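Local structure of Lmo2470 protein (Listeria monocytogenes EGD-e, 5HL3) at residues Thr100-Asp105 against Thr127-Gly132; Thr75-Met80 against Pro96-Leu101; Gly277-Ile282 against Thr323-Thr328. The protein is an internalin with a leucine-rich repeat domain that interacts with afadin and facilitates crossing of the basement membrane by the bacterium. All coordinates share one frame; numbering follows the deposited sequence. Where two conformers were deposited one is given.

Interactions 1 and 2 are consecutive steps of one parallel sheet in the leucine-rich repeat domain. They share strand 100-103, which pairs on one edge with strand 76-79 and on the other with strand 127-129, and their centres lie 10 Å apart. Interaction 3 belongs to the C-terminal mixed sheet, with its centre 54 Å from that of interaction 1, and its two strands run antiparallel. Each has a buried apolar face and a partly exposed face rich in threonine, which in interaction 1 also carries a phenylalanine. The polar chemistry differs: a calcium ion in interaction 1, an aspartate facing a threonine hydroxyl in interaction 2, and paired threonine hydroxyls in interaction 3.

Interaction 1 (Thr100-Asp105 against Thr127-Gly132); sequences TLFFAD and TITMSG. With CA (calcium ion), chain B.
The ring of Phe-102 lies alongside Thr-129, with CD2 3.6 Å from Thr-129 CB and both CD2 and CE2 close to the methyl CG2. CG of Phe-102 stands anti to the backbone N (chi1 179°), and CG2 of Thr-129 does likewise, which sets the two side by side. On the same face Thr-100 CG2 rests near Thr-127 CB. Beneath them the backbones make a parallel ladder, the strand stacking of a leucine-rich repeat solenoid: Leu-101 N donates to Thr-127 O, Thr-129 N to Leu-101 O, and Phe-103 N to Thr-129 O at 2.9 Å in a nearly straight bond (173°). A water donates to Leu-101 O and also bonds Thr-129 OG1, at 2.8 Å.

At the ends of the strands a second water donates to both Phe-103 O and Ser-131 O. Asp-105 then lays CB 3.4 Å from Ser-131 O and turns OD1 to the calcium ion, at 2.3 Å. The backbone carbonyl oxygens of Pro-106 and Gly-108 and four waters complete the site; one of these waters also donates to Gly-132 O.

Leu-101 and Ile-128 point to the buried face; beyond them Phe-103 CD2 lies 4.2 Å from CG of Met-130, a selenomethionine. Both side chains touch Leu-114, and Phe-103 meets Phe-82 edge-to-face. Strand 76-79 flanks Thr-100 to Phe-103, while strand 150-152 continues the sheet beyond Thr-127 to Thr-129.

Interaction 2 (Thr75-Met80 against Pro96-Leu101); sequences TDVSIM and PHLKTL
Val-77 packs its two methyls against two leucines: CG2 lies 3.8 Å from Leu-98 CD1, the side chains crossing at about a right angle, while CG1 lies 3.9 Å from Leu-101 CD1, the side chains running the same way. Leu-98 starts out away from strand 76-79, but its CD1 end comes back to sit close to Thr-75 O and Val-77 N. This is the tight, buried side, and Phe-89, Tyr-122 and Tyr-119 continue it.

The backbone joins the two sides. Thr-75 O accepts two N-H groups, from Thr-100 N nearly in line with the carbonyl and from Lys-99 N at 2.8 Å, tilted 33° from the carbonyl plane; Val-77 N then donates to Thr-100 O. This is the parallel strand pairing of successive leucine-rich repeats, in which leucines and valines turn to the interior of the solenoid, here with Asp-76 and Thr-100 on the other face.

That other face is more open. Asp-76, with CG anti to the backbone N (chi1 179°), brings OD1 to Thr-100 OG1, which donates to it; both side chains were modelled in two conformers, and the very short 2.5 Å separation is doubtful. In this conformer OD2 takes a bond from Ser-78 OG on its syn lone pair. A water donates to Thr-100 OG1 and bonds Thr-75 OG1 weakly. The end of the Lys-99 side chain meets Thr-75 loosely, crossing it obliquely with NZ 4.1 Å from Thr-75 CG2; its amine is held instead by His-97 O and a salt bridge to Glu-124.

Interaction 3 (Gly277-Ile282 against Thr323-Thr328); sequences GDTCTI and TITVDT
Thr-281 and Thr-325 hold the same first torsion, each with OG1 anti to its own carbonyl carbon (chi1 -62° and -63°), and this brings the hydroxyls together across a non-hydrogen-bonded pair, OG1 to OG1 at 2.8 Å. Either may donate in that bond; Asn-318 ND2 also bonds Thr-325 OG1. The same torsion of Thr-281 puts its methyl CG2 3.6 Å from Thr-323 CB. On either side of this threonine pair lie hydrogen-bonded pairs, each with two backbone bonds: Cys-280 with Val-326, where Val-326 N reaches Cys-280 O at 2.8 Å, and Ile-282 with Ile-324. Ile-282 CG1 lies 3.9 Å from Ile-324 CB on the buried face.

Where the strands end, Thr-328 OG1 donates to Asp-278 O at 2.8 Å, tilted from the carbonyl plane. Further along, a water accepts from Gly-277 N and donates to Thr-328 O.

Cys-280, Ile-282 and Val-326 all touch Trp-356 of strand 350-360, while Ile-282 and Val-326 also meet Val-340. Strand 280-283 is an edge strand of the mixed sheet, and its apolar face closing onto other strands is consistent with the immunoglobulin-like beta-sandwich of the E-set clan, in which this region's sequence family is placed.

Interaction 1 (Thr100-Asp105 against Thr127-Gly132)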
loop_
_atom_site.group_PDB
_atom_site.type_symbol
_atom_site.label_atom_id
_atom_site.label_comp_id
_atom_site.label_asym_id
_atom_site.label_seq_id
_atom_site.Cartn_x
_atom_site.Cartn_y
_atom_site.Cartn_z
ATOM N N THR A 100 12.960 16.477 -2.693
ATOM C CA THR A 100 12.290 15.288 -3.203
ATOM C C THR A 100 13.300 14.330 -3.806
ATOM O O THR A 100 14.189 14.720 -4.568
ATOM C CB THR A 100 11.212 15.629 -4.245
ATOM O OG1 THR A 100 11.814 16.334 -5.334
ATOM C CG2 THR A 100 10.114 16.482 -3.621
ATOM N N LEU A 101 13.142 13.066 -3.467
ATOM C CA LEU A 101 13.983 11.964 -3.960
ATOM C C LEU A 101 13.054 10.949 -4.578
ATOM O O LEU A 101 12.143 10.449 -3.893
ATOM C CB LEU A 101 14.797 11.372 -2.823
ATOM C CG LEU A 101 15.631 10.142 -3.193
ATOM C CD1 LEU A 101 16.666 10.444 -4.276
ATOM C CD2 LEU A 101 16.278 9.632 -1.922
ATOM N N PHE A 102 13.259 10.662 -5.850
ATOM C CA PHE A 102 12.394 9.740 -6.614
ATOM C C PHE A 102 13.203 8.691 -7.339
ATOM O O PHE A 102 14.087 9.037 -8.128
ATOM C CB PHE A 102 11.567 10.564 -7.620
ATOM C CG PHE A 102 10.645 9.747 -8.491
ATOM C CD1 PHE A 102 11.074 9.249 -9.696
ATOM C CD2 PHE A 102 9.319 9.509 -8.113
ATOM C CE1 PHE A 102 10.232 8.506 -10.507
ATOM C CE2 PHE A 102 8.484 8.758 -8.934
ATOM C CZ PHE A 102 8.958 8.247 -10.112
ATOM N N PHE A 103 12.883 7.425 -7.091
ATOM C CA PHE A 103 13.387 6.307 -7.887
ATOM C C PHE A 103 12.174 5.804 -8.652
ATOM O O PHE A 103 11.117 5.546 -8.036
ATOM C CB PHE A 103 13.909 5.149 -7.044
ATOM C CG PHE A 103 15.323 5.304 -6.531
ATOM C CD1 PHE A 103 16.397 4.812 -7.246
ATOM C CD2 PHE A 103 15.562 5.877 -5.290
ATOM C CE1 PHE A 103 17.697 4.928 -6.773
ATOM C CE2 PHE A 103 16.869 5.973 -4.819
ATOM C CZ PHE A 103 17.919 5.496 -5.560
ATOM N N ALA A 104 12.314 5.601 -9.960
ATOM C CA ALA A 104 11.246 5.044 -10.756
ATOM C C ALA A 104 10.942 3.611 -10.375
ATOM O O ALA A 104 11.760 2.921 -9.784
ATOM C CB ALA A 104 11.594 5.125 -12.253
ATOM N N ASP A 105 9.739 3.191 -10.756
ATOM C CA ASP A 105 9.282 1.804 -10.681
ATOM C C ASP A 105 9.673 1.194 -12.044
ATOM O O ASP A 105 9.060 1.514 -13.055
ATOM C CB ASP A 105 7.766 1.800 -10.506
ATOM C CG ASP A 105 7.180 0.418 -10.410
ATOM O OD1 ASP A 105 7.879 -0.595 -10.640
ATOM O OD2 ASP A 105 5.940 0.403 -10.127
ATOM N N THR A 127 9.483 14.591 0.365
ATOM C CA THR A 127 8.880 13.409 -0.243
ATOM C C THR A 127 9.938 12.446 -0.724
ATOM O O THR A 127 10.882 12.855 -1.414
ATOM C CB THR A 127 7.973 13.787 -1.440
ATOM O OG1 THR A 127 6.893 14.634 -0.987
ATOM C CG2 THR A 127 7.380 12.574 -2.122
ATOM N N ILE A 128 9.746 11.165 -0.396
ATOM C CA ILE A 128 10.591 10.064 -0.874
ATOM C C ILE A 128 9.691 9.032 -1.552
ATOM O O ILE A 128 8.690 8.626 -0.985
ATOM C CB ILE A 128 11.386 9.404 0.246
ATOM C CG1 ILE A 128 12.373 10.414 0.890
ATOM C CG2 ILE A 128 12.106 8.165 -0.296
ATOM C CD1 ILE A 128 13.097 9.847 2.084
ATOM N N THR A 129 10.051 8.637 -2.771
ATOM C CA THR A 129 9.333 7.606 -3.543
ATOM C C THR A 129 10.297 6.537 -4.013
ATOM O O THR A 129 11.268 6.846 -4.709
ATOM C CB THR A 129 8.659 8.185 -4.789
ATOM O OG1 THR A 129 7.768 9.240 -4.419
ATOM C CG2 THR A 129 7.863 7.128 -5.557
HETATM N N MSE A 130 10.017 5.286 -3.636
HETATM C CA MSE A 130 10.883 4.153 -4.041
HETATM C C MSE A 130 10.056 2.965 -4.477
HETATM O O MSE A 130 10.598 1.876 -4.700
HETATM C CB MSE A 130 11.743 3.742 -2.871
HETATM C CG MSE A 130 12.721 4.851 -2.443
HETATM SE SE MSE A 130 13.688 4.425 -0.796
HETATM C CE MSE A 130 14.962 3.381 -1.619
ATOM N N SER A 131 8.762 3.167 -4.649
ATOM C CA SER A 131 7.827 2.089 -5.000
ATOM C C SER A 131 8.266 1.226 -6.179
ATOM O O SER A 131 8.738 1.704 -7.201
ATOM C CB SER A 131 6.478 2.676 -5.325
ATOM O OG SER A 131 5.989 3.426 -4.221
ATOM N N GLY A 132 8.073 -0.087 -6.005
ATOM C CA GLY A 132 8.349 -1.098 -7.064
ATOM C C GLY A 132 9.687 -1.779 -6.937
ATOM O O GLY A 132 9.973 -2.705 -7.654
HETATM CA CA CA B . 7.986 -2.669 -11.629
HETATM O O HOH W 1 9.477 11.389 -4.580
HETATM O O HOH W 2 8.619 4.449 -7.706
HETATM O O HOH W 3 8.150 -3.613 -9.352
HETATM O O HOH W 4 5.754 -3.327 -10.851
HETATM O O HOH W 5 10.453 -3.616 -11.326
HETATM O O HOH W 6 6.369 -1.968 -13.383
#

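Interaction 2 (Thr75-Met80 against Pro96-Leu101)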
loop_
_atom_site.group_PDB
_atom_site.type_symbol
_atom_site.label_atom_id
_atom_site.label_comp_id
_atom_site.label_asym_id
_atom_site.label_seq_id
_atom_site.Cartn_x
_atom_site.Cartn_y
_atom_site.Cartn_z
ATOM N N THR A 75 16.694 21.007 -5.754
ATOM C CA THR A 75 15.680 20.548 -4.795
ATOM C C THR A 75 15.080 19.181 -5.129
ATOM O O THR A 75 14.354 18.638 -4.321
ATOM C CB THR A 75 14.522 21.555 -4.694
ATOM O OG1 THR A 75 13.877 21.684 -5.983
ATOM C CG2 THR A 75 15.012 22.919 -4.214
ATOM N N ASP A 76 15.368 18.650 -6.313
ATOM C CA ASP A 76 14.817 17.353 -6.748
ATOM C C ASP A 76 15.880 16.468 -7.337
ATOM O O ASP A 76 16.752 16.939 -8.097
ATOM C CB ASP A 76 13.751 17.526 -7.831
ATOM C CG ASP A 76 13.193 16.152 -8.318
ATOM O OD1 ASP A 76 12.455 15.508 -7.561
ATOM O OD2 ASP A 76 13.578 15.647 -9.402
ATOM N N VAL A 77 15.811 15.185 -7.000
ATOM C CA VAL A 77 16.652 14.154 -7.610
ATOM C C VAL A 77 15.696 13.077 -8.111
ATOM O O VAL A 77 14.909 12.553 -7.338
ATOM C CB VAL A 77 17.711 13.561 -6.665
ATOM C CG1 VAL A 77 18.336 12.297 -7.256
ATOM C CG2 VAL A 77 18.810 14.589 -6.410
ATOM N N SER A 78 15.753 12.786 -9.404
ATOM C CA SER A 78 14.920 11.758 -10.000
ATOM C C SER A 78 15.805 10.759 -10.717
ATOM O O SER A 78 16.598 11.115 -11.572
ATOM C CB SER A 78 13.891 12.379 -10.939
ATOM O OG SER A 78 12.937 13.129 -10.208
ATOM N N ILE A 79 15.674 9.503 -10.340
ATOM C CA ILE A 79 16.445 8.394 -10.936
ATOM C C ILE A 79 15.430 7.601 -11.757
ATOM O O ILE A 79 14.675 6.766 -11.224
ATOM C CB ILE A 79 17.168 7.578 -9.854
ATOM C CG1 ILE A 79 18.125 8.517 -9.096
ATOM C CG2 ILE A 79 17.966 6.445 -10.504
ATOM C CD1 ILE A 79 18.484 8.137 -7.726
HETATM N N MSE A 80 15.397 7.883 -13.055
HETATM C CA MSE A 80 14.382 7.325 -13.936
HETATM C C MSE A 80 14.702 5.969 -14.469
HETATM O O MSE A 80 13.797 5.234 -14.817
HETATM C CB MSE A 80 14.187 8.274 -15.125
HETATM C CG MSE A 80 13.715 9.655 -14.652
HETATM SE SE MSE A 80 11.956 9.645 -13.754
HETATM C CE MSE A 80 10.963 9.224 -15.377
ATOM N N PRO A 96 22.310 20.420 -0.224
ATOM C CA PRO A 96 21.734 20.771 1.068
ATOM C C PRO A 96 20.249 21.081 1.060
ATOM O O PRO A 96 19.583 20.908 2.112
ATOM C CB PRO A 96 22.524 22.019 1.468
ATOM C CG PRO A 96 23.069 22.574 0.198
ATOM C CD PRO A 96 23.383 21.360 -0.608
ATOM N N HIS A 97 19.710 21.476 -0.088
ATOM C CA HIS A 97 18.296 21.867 -0.167
ATOM C C HIS A 97 17.418 20.830 -0.857
ATOM O O HIS A 97 16.313 21.135 -1.272
ATOM C CB HIS A 97 18.200 23.267 -0.779
ATOM C CG HIS A 97 19.011 24.258 -0.013
ATOM N ND1 HIS A 97 18.710 24.606 1.281
ATOM C CD2 HIS A 97 20.179 24.882 -0.300
ATOM C CE1 HIS A 97 19.621 25.439 1.741
ATOM N NE2 HIS A 97 20.529 25.633 0.798
ATOM N N LEU A 98 17.901 19.593 -0.921
ATOM C CA LEU A 98 17.111 18.518 -1.483
ATOM C C LEU A 98 15.764 18.361 -0.759
ATOM O O LEU A 98 15.712 18.294 0.477
ATOM C CB LEU A 98 17.892 17.210 -1.396
ATOM C CG LEU A 98 17.266 16.020 -2.141
ATOM C CD1 LEU A 98 16.975 16.302 -3.617
ATOM C CD2 LEU A 98 18.154 14.804 -2.000
ATOM N N LYS A 99 14.700 18.350 -1.552
ATOM C CA LYS A 99 13.310 18.209 -1.042
ATOM C C LYS A 99 12.627 16.958 -1.508
ATOM O O LYS A 99 11.784 16.415 -0.793
ATOM C CB LYS A 99 12.491 19.421 -1.483
ATOM C CG LYS A 99 12.938 20.672 -0.780
ATOM C CD LYS A 99 12.291 21.926 -1.253
ATOM C CE LYS A 99 12.849 23.098 -0.437
ATOM N NZ LYS A 99 14.362 23.125 -0.201
ATOM N N THR A 100 12.960 16.477 -2.693
ATOM C CA THR A 100 12.290 15.288 -3.203
ATOM C C THR A 100 13.300 14.330 -3.806
ATOM O O THR A 100 14.189 14.720 -4.568
ATOM C CB THR A 100 11.212 15.629 -4.245
ATOM O OG1 THR A 100 11.814 16.334 -5.334
ATOM C CG2 THR A 100 10.114 16.482 -3.621
ATOM N N LEU A 101 13.142 13.066 -3.467
ATOM C CA LEU A 101 13.983 11.964 -3.960
ATOM C C LEU A 101 13.054 10.949 -4.578
ATOM O O LEU A 101 12.143 10.449 -3.893
ATOM C CB LEU A 101 14.797 11.372 -2.823
ATOM C CG LEU A 101 15.631 10.142 -3.193
ATOM C CD1 LEU A 101 16.666 10.444 -4.276
ATOM C CD2 LEU A 101 16.278 9.632 -1.922
HETATM O O HOH W 7 11.553 19.439 -5.303
#

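Interaction 3 (Gly277-Ile282 against Thr323-Thr328)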
loop_
_atom_site.group_PDB
_atom_site.type_symbol
_atom_site.label_atom_id
_atom_site.label_comp_id
_atom_site.label_asym_id
_atom_site.label_seq_id
_atom_site.Cartn_x
_atom_site.Cartn_y
_atom_site.Cartn_z
ATOM N N GLY A 277 -34.428 -33.499 6.052
ATOM C CA GLY A 277 -35.737 -32.833 6.024
ATOM C C GLY A 277 -35.734 -31.417 6.573
ATOM O O GLY A 277 -36.690 -30.671 6.360
ATOM N N ASP A 278 -34.668 -31.045 7.279
ATOM C CA ASP A 278 -34.528 -29.707 7.849
ATOM C C ASP A 278 -34.036 -28.705 6.815
ATOM O O ASP A 278 -33.338 -29.059 5.872
ATOM C CB ASP A 278 -33.469 -29.679 8.972
ATOM C CG ASP A 278 -33.873 -30.438 10.228
ATOM O OD1 ASP A 278 -35.058 -30.796 10.397
ATOM O OD2 ASP A 278 -32.954 -30.667 11.066
ATOM N N THR A 279 -34.402 -27.448 7.021
ATOM C CA THR A 279 -33.790 -26.351 6.282
ATOM C C THR A 279 -32.524 -25.940 7.070
ATOM O O THR A 279 -32.196 -26.541 8.101
ATOM C CB THR A 279 -34.748 -25.154 6.124
ATOM O OG1 THR A 279 -35.143 -24.686 7.422
ATOM C CG2 THR A 279 -35.955 -25.536 5.339
ATOM N N CYS A 280 -31.818 -24.923 6.593
ATOM C CA CYS A 280 -30.609 -24.477 7.251
ATOM C C CYS A 280 -30.602 -22.952 7.288
ATOM O O CYS A 280 -30.725 -22.295 6.254
ATOM C CB CYS A 280 -29.411 -25.011 6.488
ATOM S SG CYS A 280 -27.833 -24.651 7.273
ATOM N N THR A 281 -30.462 -22.398 8.490
ATOM C CA THR A 281 -30.511 -20.956 8.695
ATOM C C THR A 281 -29.157 -20.461 9.163
ATOM O O THR A 281 -28.488 -21.113 9.949
ATOM C CB THR A 281 -31.629 -20.617 9.700
ATOM O OG1 THR A 281 -32.884 -21.029 9.139
ATOM C CG2 THR A 281 -31.668 -19.154 10.015
ATOM N N ILE A 282 -28.758 -19.297 8.665
ATOM C CA ILE A 282 -27.490 -18.666 8.995
ATOM C C ILE A 282 -27.680 -17.227 9.463
ATOM O O ILE A 282 -28.649 -16.545 9.085
ATOM C CB ILE A 282 -26.500 -18.622 7.770
ATOM C CG1 ILE A 282 -27.118 -17.876 6.563
ATOM C CG2 ILE A 282 -26.090 -20.034 7.378
ATOM C CD1 ILE A 282 -26.144 -17.509 5.464
ATOM N N THR A 323 -31.826 -13.141 9.638
ATOM C CA THR A 323 -31.204 -14.426 9.288
ATOM C C THR A 323 -31.583 -14.722 7.839
ATOM O O THR A 323 -32.424 -14.043 7.239
ATOM C CB THR A 323 -31.686 -15.591 10.183
ATOM O OG1 THR A 323 -33.080 -15.753 10.034
ATOM C CG2 THR A 323 -31.383 -15.367 11.672
ATOM N N ILE A 324 -30.929 -15.736 7.278
ATOM C CA ILE A 324 -31.170 -16.199 5.919
ATOM C C ILE A 324 -31.369 -17.705 5.984
ATOM O O ILE A 324 -30.590 -18.395 6.639
ATOM C CB ILE A 324 -30.004 -15.851 4.975
ATOM C CG1 ILE A 324 -29.830 -14.338 4.882
ATOM C CG2 ILE A 324 -30.222 -16.461 3.595
ATOM C CD1 ILE A 324 -28.567 -13.892 4.159
ATOM N N THR A 325 -32.390 -18.219 5.297
ATOM C CA THR A 325 -32.680 -19.658 5.323
ATOM C C THR A 325 -32.519 -20.262 3.944
ATOM O O THR A 325 -33.067 -19.739 2.979
ATOM C CB THR A 325 -34.101 -19.932 5.853
ATOM O OG1 THR A 325 -34.173 -19.471 7.213
ATOM C CG2 THR A 325 -34.435 -21.397 5.806
ATOM N N VAL A 326 -31.735 -21.336 3.853
ATOM C CA VAL A 326 -31.561 -22.090 2.620
ATOM C C VAL A 326 -32.343 -23.380 2.758
ATOM O O VAL A 326 -32.246 -24.080 3.764
ATOM C CB VAL A 326 -30.081 -22.381 2.357
ATOM C CG1 VAL A 326 -29.899 -23.133 1.040
ATOM C CG2 VAL A 326 -29.310 -21.092 2.344
ATOM N N ASP A 327 -33.176 -23.658 1.766
ATOM C CA ASP A 327 -34.022 -24.839 1.823
ATOM C C ASP A 327 -33.261 -26.095 1.408
ATOM O O ASP A 327 -33.258 -26.479 0.237
ATOM C CB ASP A 327 -35.276 -24.665 0.978
ATOM C CG ASP A 327 -36.233 -25.820 1.123
ATOM O OD1 ASP A 327 -35.955 -26.750 1.908
ATOM O OD2 ASP A 327 -37.291 -25.804 0.464
ATOM N N THR A 328 -32.680 -26.743 2.416
ATOM C CA THR A 328 -31.945 -28.018 2.293
ATOM C C THR A 328 -32.829 -29.234 2.605
ATOM O O THR A 328 -32.321 -30.337 2.732
ATOM C CB THR A 328 -30.765 -28.032 3.302
ATOM O OG1 THR A 328 -31.241 -27.623 4.589
ATOM C CG2 THR A 328 -29.651 -27.107 2.864
HETATM O O HOH W 8 -32.388 -32.670 4.317
#